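Local coordinates for protein motility-associated killing factor MakB (PDB 6W1W) that is a component of a three-part cytotoxin and probably helps to form pores in target-cell membranes, at residues 101-104 and 105-109; 239-242 and 243-247; 296-299 and 300-304. One frame throughout, in Å; residues are numbered along the deposited sequence.

Contact 1. Residues 101-104 and 105-109; sequences KQWI and ECLQL
K101 and E105, one helical turn apart, show how opposite charges can share a helix surface without forming a salt bridge. The lysine leaves the backbone with CG anti to its own N (chi1 162°), and each later torsion bends the chain. This brings its methylene groups, rather than its ammonium, against the glutamate: CD lies 3.3 Å from E105 OE2. E105 reaches back with an extended chain, so the two side chains pass at a slant. K101 NZ stays 4.5 Å from E105 OE2, and any attraction there is probably modest on such an exposed face.

I104 and Q108 meet one turn further along. Q108 has CG lodged between its backbone N and carbonyl carbon (chi1 54°), which folds the glutamine back over the I104 carbonyl: Q108 CG comes within 3.1 Å of I104 O. The amide OE1 of Q108 arrives 3.8 Å from the I104 CG2 methyl. On another side of the helix the W103 indole approaches L107 obliquely, W103 CE3 standing 4.3 Å from L107 CD2 in a loose apolar contact.

Four successive backbone bonds run underneath, E105 N to K101 O at 3.0 Å among them. Q102 OE1 accepts a bond from S99 N just ahead of the helix, and C106 SG is joined to C90 SG. That disulfide ties this turn to the end of helix 69-90. I104 and L107 present their apolar groups to helix 276-302. The i to i+4 pattern is that of a regular alpha helix, here the start of a long helix in an elongated bundle resembling alpha-pore-forming toxins.

Contact 2. Residues 239-242 and 243-247; sequences LDKL and TQLQT
Between L239-L242 and T243-T247 the alpha-helical bonding is slack at first and firm at the end: T243 N to L239 O is weak at 3.3 Å, whereas Q246 N to L242 O is 2.9 Å and points nearly along the C=O axis, just where the chain leaves helical geometry at Q246.

The main side-chain meeting joins L242 and Q246. Q246 OE1, at the end of an extended chain, lies against L242 CG, 3.4 Å away, on the side of that carbon that bears its hydrogen, and is equally far from the two methyls, 3.6 Å from each of L242 CD1 and CD2. On the neighbouring face K241 CG and L245 CD1 graze at 4.5 Å, both residues resting on helix 157-176. T243 OG1, turned beside its own N, adds a weak bond to the L239 carbonyl.

Q246 is buried, and its NE2 makes weak hydrogen bonds to G202 O in strand 193-203 and to Q254 OE1 in helix 251-270. With its nitrogen turned to polar partners and its oxygen against leucine carbons, the amide is probably oriented more by its NH2 group than by its carbonyl.

Contact 3. Residues 296-299 and 300-304; sequences ELIN and ALQSG
The Q302 amide carries the side-chain contact with I298, and one of its faces is covered by the I298 CG2 methyl. CG2 sits over that face slightly beyond the amide carbon toward the OE1 and NE2 end, 3.7 Å from Q302 CD, and is nearly as far from Q302 OE1 as from NE2. The backbone carbonyl of I298 lies on that same side of the amide, displaced toward OE1. The two side chains run side by side and point the same way. I298 sets CG1 beside its backbone N (chi1 -65°), which puts CG2 anti to that N and leaning toward the next turn, where the extended glutamine stands.

Below this pair the backbone keeps the i to i+4 pattern. Q302 N meets I298 O at 2.8 Å, whereas A300 N to E296 O is longer, at 3.2 Å. The helix finishes in a Schellman motif: G304, with a positive phi of 103°, has no CB to collide with the carbonyl oxygen before it, and its N bonds to L301 O at 3.0 Å. S303 N closes onto N299 O at the same length. With OG between its own N and carbonyl carbon (chi1 68°), the S303 hydroxyl turns back over the last turn. Its OG stands 3.1 Å from both N299 O and A300 O, two carbonyls sharing the reach of one proton.

L297, A300 and L301 touch L310 in the loop that follows. I298, L301 and Q302 touch helix 100-151, Q302 from an exposed position; S303 is exposed too, and close by S305 OG hydrogen-bonds to the carbonyl oxygen of A300.

The three contacts follow one another along the chain, none enclosing or crossing another, and each spans neighbouring turns of a single helix, so none closes a long loop. Contact 1 opens helix 100-151 at one end of the elongated molecule. The chain then travels to the opposite side of the centre, where contact 2 ends helix 233-245 near the sheet, its centre about 70 Å from that of contact 1. Helix 276-302 returns, and contact 3 at its end comes to lie beside contact 1, their centres about 11 Å apart. L107 CB meets I298 CG1 at 3.6 Å and I104 CG1 meets L301 CB at 3.7 Å, packing the two helices together.

Contact 1. Residues 101-104 and 105-109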
loop_
_atom_site.group_PDB
_atom_site.type_symbol
_atom_site.label_atom_id
_atom_site.label_comp_id
_atom_site.label_asym_id
_atom_site.label_seq_id
_atom_site.Cartn_x
_atom_site.Cartn_y
_atom_site.Cartn_z
ATOM N N LYS A 101 6.783 -8.777 44.629
ATOM C CA LYS A 101 7.634 -9.593 43.771
ATOM C C LYS A 101 6.880 -10.035 42.523
ATOM O O LYS A 101 7.431 -10.021 41.415
ATOM C CB LYS A 101 8.155 -10.805 44.549
ATOM C CG LYS A 101 8.685 -11.945 43.680
ATOM C CD LYS A 101 10.107 -11.693 43.196
ATOM C CE LYS A 101 11.105 -11.791 44.343
ATOM N NZ LYS A 101 11.067 -13.127 45.008
ATOM N N GLN A 102 5.610 -10.416 42.683
ATOM C CA GLN A 102 4.819 -10.890 41.551
ATOM C C GLN A 102 4.569 -9.775 40.544
ATOM O O GLN A 102 4.523 -10.026 39.333
ATOM C CB GLN A 102 3.497 -11.472 42.046
ATOM C CG GLN A 102 3.656 -12.629 43.015
ATOM C CD GLN A 102 2.349 -13.009 43.684
ATOM O OE1 GLN A 102 1.289 -12.479 43.349
ATOM N NE2 GLN A 102 2.421 -13.930 44.640
ATOM N N TRP A 103 4.397 -8.540 41.023
ATOM C CA TRP A 103 4.229 -7.417 40.106
ATOM C C TRP A 103 5.460 -7.232 39.228
ATOM O O TRP A 103 5.339 -6.988 38.022
ATOM C CB TRP A 103 3.929 -6.132 40.881
ATOM C CG TRP A 103 2.489 -5.974 41.306
ATOM C CD1 TRP A 103 2.013 -5.908 42.584
ATOM C CD2 TRP A 103 1.346 -5.864 40.448
ATOM N NE1 TRP A 103 0.647 -5.763 42.574
ATOM C CE2 TRP A 103 0.213 -5.733 41.275
ATOM C CE3 TRP A 103 1.172 -5.865 39.061
ATOM C CZ2 TRP A 103 -1.075 -5.606 40.761
ATOM C CZ3 TRP A 103 -0.107 -5.736 38.552
ATOM C CH2 TRP A 103 -1.214 -5.609 39.401
ATOM N N ILE A 104 6.656 -7.356 39.809
ATOM C CA ILE A 104 7.879 -7.182 39.032
ATOM C C ILE A 104 8.042 -8.314 38.028
ATOM O O ILE A 104 8.400 -8.081 36.868
ATOM C CB ILE A 104 9.100 -7.074 39.958
ATOM C CG1 ILE A 104 8.876 -5.997 41.019
ATOM C CG2 ILE A 104 10.330 -6.743 39.144
ATOM C CD1 ILE A 104 10.089 -5.717 41.883
ATOM N N GLU A 105 7.788 -9.555 38.453
ATOM C CA GLU A 105 7.868 -10.682 37.527
ATOM C C GLU A 105 6.883 -10.517 36.379
ATOM O O GLU A 105 7.195 -10.856 35.232
ATOM C CB GLU A 105 7.615 -11.993 38.270
ATOM C CG GLU A 105 8.625 -12.285 39.369
ATOM C CD GLU A 105 8.360 -13.602 40.068
ATOM O OE1 GLU A 105 7.442 -14.331 39.636
ATOM O OE2 GLU A 105 9.070 -13.909 41.050
ATOM N N CYS A 106 5.693 -9.985 36.666
ATOM C CA CYS A 106 4.723 -9.738 35.603
ATOM C C CYS A 106 5.163 -8.582 34.718
ATOM O O CYS A 106 5.043 -8.652 33.489
ATOM C CB CYS A 106 3.343 -9.462 36.200
ATOM S SG CYS A 106 2.002 -10.361 35.388
ATOM N N LEU A 107 5.688 -7.515 35.324
ATOM C CA LEU A 107 6.077 -6.338 34.554
ATOM C C LEU A 107 7.185 -6.660 33.555
ATOM O O LEU A 107 7.121 -6.249 32.391
ATOM C CB LEU A 107 6.514 -5.217 35.496
ATOM C CG LEU A 107 5.527 -4.062 35.665
ATOM C CD1 LEU A 107 5.238 -3.421 34.317
ATOM C CD2 LEU A 107 4.241 -4.531 36.322
ATOM N N GLN A 108 8.214 -7.393 33.986
ATOM C CA GLN A 108 9.295 -7.695 33.056
ATOM C C GLN A 108 8.899 -8.736 32.017
ATOM O O GLN A 108 9.628 -8.907 31.033
ATOM C CB GLN A 108 10.557 -8.125 33.816
ATOM C CG GLN A 108 10.385 -9.276 34.786
ATOM C CD GLN A 108 11.464 -9.295 35.860
ATOM O OE1 GLN A 108 12.123 -8.284 36.117
ATOM N NE2 GLN A 108 11.649 -10.448 36.493
ATOM N N LEU A 109 7.765 -9.420 32.192
ATOM C CA LEU A 109 7.199 -10.174 31.077
ATOM C C LEU A 109 6.688 -9.231 29.995
ATOM O O LEU A 109 6.876 -9.486 28.799
ATOM C CB LEU A 109 6.077 -11.094 31.559
ATOM C CG LEU A 109 5.332 -11.842 30.445
ATOM C CD1 LEU A 109 6.280 -12.734 29.652
ATOM C CD2 LEU A 109 4.165 -12.645 31.005
#

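Contact 2. Residues 239-242 and 243-247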
loop_
_atom_site.group_PDB
_atom_site.type_symbol
_atom_site.label_atom_id
_atom_site.label_comp_id
_atom_site.label_asym_id
_atom_site.label_seq_id
_atom_site.Cartn_x
_atom_site.Cartn_y
_atom_site.Cartn_z
ATOM N N LEU A 239 -11.441 8.500 -21.789
ATOM C CA LEU A 239 -11.420 7.395 -22.742
ATOM C C LEU A 239 -11.636 7.879 -24.171
ATOM O O LEU A 239 -10.956 7.425 -25.098
ATOM C CB LEU A 239 -12.483 6.363 -22.369
ATOM C CG LEU A 239 -12.072 5.239 -21.417
ATOM C CD1 LEU A 239 -13.293 4.627 -20.737
ATOM C CD2 LEU A 239 -11.291 4.176 -22.173
ATOM N N ASP A 240 -12.589 8.792 -24.375
ATOM C CA ASP A 240 -12.876 9.259 -25.729
ATOM C C ASP A 240 -11.781 10.183 -26.238
ATOM O O ASP A 240 -11.409 10.120 -27.415
ATOM C CB ASP A 240 -14.235 9.961 -25.773
ATOM C CG ASP A 240 -15.399 8.988 -25.861
ATOM O OD1 ASP A 240 -15.158 7.763 -25.889
ATOM O OD2 ASP A 240 -16.557 9.453 -25.905
ATOM N N LYS A 241 -11.251 11.045 -25.368
ATOM C CA LYS A 241 -10.168 11.939 -25.764
ATOM C C LYS A 241 -8.944 11.149 -26.215
ATOM O O LYS A 241 -8.245 11.550 -27.154
ATOM C CB LYS A 241 -9.821 12.866 -24.599
ATOM C CG LYS A 241 -9.037 14.113 -24.970
ATOM C CD LYS A 241 -8.718 14.924 -23.721
ATOM C CE LYS A 241 -8.596 16.412 -24.015
ATOM N NZ LYS A 241 -9.924 17.057 -24.283
ATOM N N LEU A 242 -8.682 10.010 -25.563
ATOM C CA LEU A 242 -7.518 9.199 -25.901
ATOM C C LEU A 242 -7.650 8.594 -27.294
ATOM O O LEU A 242 -6.708 8.643 -28.091
ATOM C CB LEU A 242 -7.322 8.108 -24.848
ATOM C CG LEU A 242 -6.073 7.237 -24.989
ATOM C CD1 LEU A 242 -4.819 8.094 -25.046
ATOM C CD2 LEU A 242 -5.975 6.228 -23.852
ATOM N N THR A 243 -8.820 8.021 -27.604
ATOM C CA THR A 243 -9.061 7.459 -28.932
ATOM C C THR A 243 -8.718 8.456 -30.031
ATOM O O THR A 243 -8.137 8.091 -31.061
ATOM C CB THR A 243 -10.525 7.023 -29.053
ATOM O OG1 THR A 243 -10.785 5.937 -28.154
ATOM C CG2 THR A 243 -10.849 6.591 -30.480
ATOM N N GLN A 244 -9.067 9.726 -29.822
ATOM C CA GLN A 244 -8.764 10.754 -30.810
ATOM C C GLN A 244 -7.266 10.994 -30.914
ATOM O O GLN A 244 -6.731 11.156 -32.017
ATOM C CB GLN A 244 -9.486 12.054 -30.446
ATOM C CG GLN A 244 -10.330 12.640 -31.563
ATOM C CD GLN A 244 -11.396 11.677 -32.042
ATOM O OE1 GLN A 244 -11.658 11.574 -33.239
ATOM N NE2 GLN A 244 -12.018 10.964 -31.107
ATOM N N LEU A 245 -6.573 11.018 -29.775
ATOM C CA LEU A 245 -5.152 11.341 -29.791
ATOM C C LEU A 245 -4.326 10.229 -30.432
ATOM O O LEU A 245 -3.349 10.507 -31.137
ATOM C CB LEU A 245 -4.673 11.620 -28.368
ATOM C CG LEU A 245 -5.303 12.850 -27.702
ATOM C CD1 LEU A 245 -4.905 12.962 -26.239
ATOM C CD2 LEU A 245 -4.918 14.107 -28.452
ATOM N N GLN A 246 -4.709 8.967 -30.212
ATOM C CA GLN A 246 -3.943 7.829 -30.716
ATOM C C GLN A 246 -4.152 7.604 -32.208
ATOM O O GLN A 246 -3.836 6.530 -32.727
ATOM C CB GLN A 246 -4.309 6.550 -29.965
ATOM C CG GLN A 246 -3.737 6.419 -28.575
ATOM C CD GLN A 246 -4.060 5.069 -27.988
ATOM O OE1 GLN A 246 -4.409 4.950 -26.813
ATOM N NE2 GLN A 246 -3.958 4.036 -28.813
ATOM N N THR A 247 -4.703 8.595 -32.900
ATOM C CA THR A 247 -4.860 8.538 -34.342
ATOM C C THR A 247 -4.011 9.569 -35.062
ATOM O O THR A 247 -3.935 9.535 -36.294
ATOM C CB THR A 247 -6.335 8.730 -34.726
ATOM O OG1 THR A 247 -6.801 9.993 -34.231
ATOM C CG2 THR A 247 -7.196 7.604 -34.148
#

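Contact 3. Residues 296-299 and 300-304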
loop_
_atom_site.group_PDB
_atom_site.type_symbol
_atom_site.label_atom_id
_atom_site.label_comp_id
_atom_site.label_asym_id
_atom_site.label_seq_id
_atom_site.Cartn_x
_atom_site.Cartn_y
_atom_site.Cartn_z
ATOM N N GLU A 296 9.781 2.678 34.213
ATOM C CA GLU A 296 9.674 3.518 35.403
ATOM C C GLU A 296 8.942 2.806 36.533
ATOM O O GLU A 296 9.220 3.061 37.710
ATOM C CB GLU A 296 8.971 4.833 35.061
ATOM C CG GLU A 296 9.711 5.699 34.050
ATOM C CD GLU A 296 11.075 6.159 34.541
ATOM O OE1 GLU A 296 11.273 6.254 35.773
ATOM O OE2 GLU A 296 11.950 6.426 33.690
ATOM N N LEU A 297 8.011 1.908 36.205
ATOM C CA LEU A 297 7.293 1.192 37.253
ATOM C C LEU A 297 8.159 0.105 37.885
ATOM O O LEU A 297 8.084 -0.120 39.098
ATOM C CB LEU A 297 5.995 0.601 36.697
ATOM C CG LEU A 297 4.731 1.455 36.853
ATOM C CD1 LEU A 297 4.477 1.767 38.322
ATOM C CD2 LEU A 297 4.801 2.743 36.042
ATOM N N ILE A 298 8.988 -0.572 37.088
ATOM C CA ILE A 298 9.862 -1.600 37.644
ATOM C C ILE A 298 10.896 -0.979 38.575
ATOM O O ILE A 298 11.142 -1.487 39.676
ATOM C CB ILE A 298 10.529 -2.407 36.517
ATOM C CG1 ILE A 298 9.477 -3.195 35.736
ATOM C CG2 ILE A 298 11.579 -3.344 37.089
ATOM C CD1 ILE A 298 10.033 -3.947 34.545
ATOM N N ASN A 299 11.502 0.135 38.157
ATOM C CA ASN A 299 12.470 0.821 39.009
ATOM C C ASN A 299 11.830 1.270 40.316
ATOM O O ASN A 299 12.453 1.189 41.380
ATOM C CB ASN A 299 13.068 2.021 38.274
ATOM C CG ASN A 299 13.703 1.640 36.948
ATOM O OD1 ASN A 299 13.555 0.514 36.470
ATOM N ND2 ASN A 299 14.409 2.587 36.342
ATOM N N ALA A 300 10.585 1.748 40.254
ATOM C CA ALA A 300 9.907 2.195 41.466
ATOM C C ALA A 300 9.575 1.020 42.377
ATOM O O ALA A 300 9.631 1.146 43.606
ATOM C CB ALA A 300 8.643 2.972 41.105
ATOM N N LEU A 301 9.223 -0.130 41.798
ATOM C CA LEU A 301 8.966 -1.313 42.615
ATOM C C LEU A 301 10.256 -1.864 43.211
ATOM O O LEU A 301 10.295 -2.226 44.394
ATOM C CB LEU A 301 8.268 -2.387 41.784
ATOM C CG LEU A 301 6.841 -2.121 41.311
ATOM C CD1 LEU A 301 6.481 -3.081 40.190
ATOM C CD2 LEU A 301 5.849 -2.238 42.464
ATOM N N GLN A 302 11.320 -1.938 42.403
ATOM C CA GLN A 302 12.583 -2.486 42.882
ATOM C C GLN A 302 13.214 -1.598 43.940
ATOM O O GLN A 302 13.984 -2.084 44.774
ATOM C CB GLN A 302 13.552 -2.678 41.716
ATOM C CG GLN A 302 13.421 -4.029 41.036
ATOM C CD GLN A 302 14.084 -4.076 39.673
ATOM O OE1 GLN A 302 14.486 -3.048 39.124
ATOM N NE2 GLN A 302 14.194 -5.277 39.114
ATOM N N SER A 303 12.916 -0.302 43.921
ATOM C CA SER A 303 13.449 0.589 44.939
ATOM C C SER A 303 12.615 0.589 46.214
ATOM O O SER A 303 13.014 1.226 47.193
ATOM C CB SER A 303 13.569 2.008 44.381
ATOM O OG SER A 303 12.292 2.569 44.152
ATOM N N GLY A 304 11.485 -0.114 46.235
ATOM C CA GLY A 304 10.712 -0.286 47.448
ATOM C C GLY A 304 9.463 0.557 47.578
ATOM O O GLY A 304 8.864 0.577 48.659
#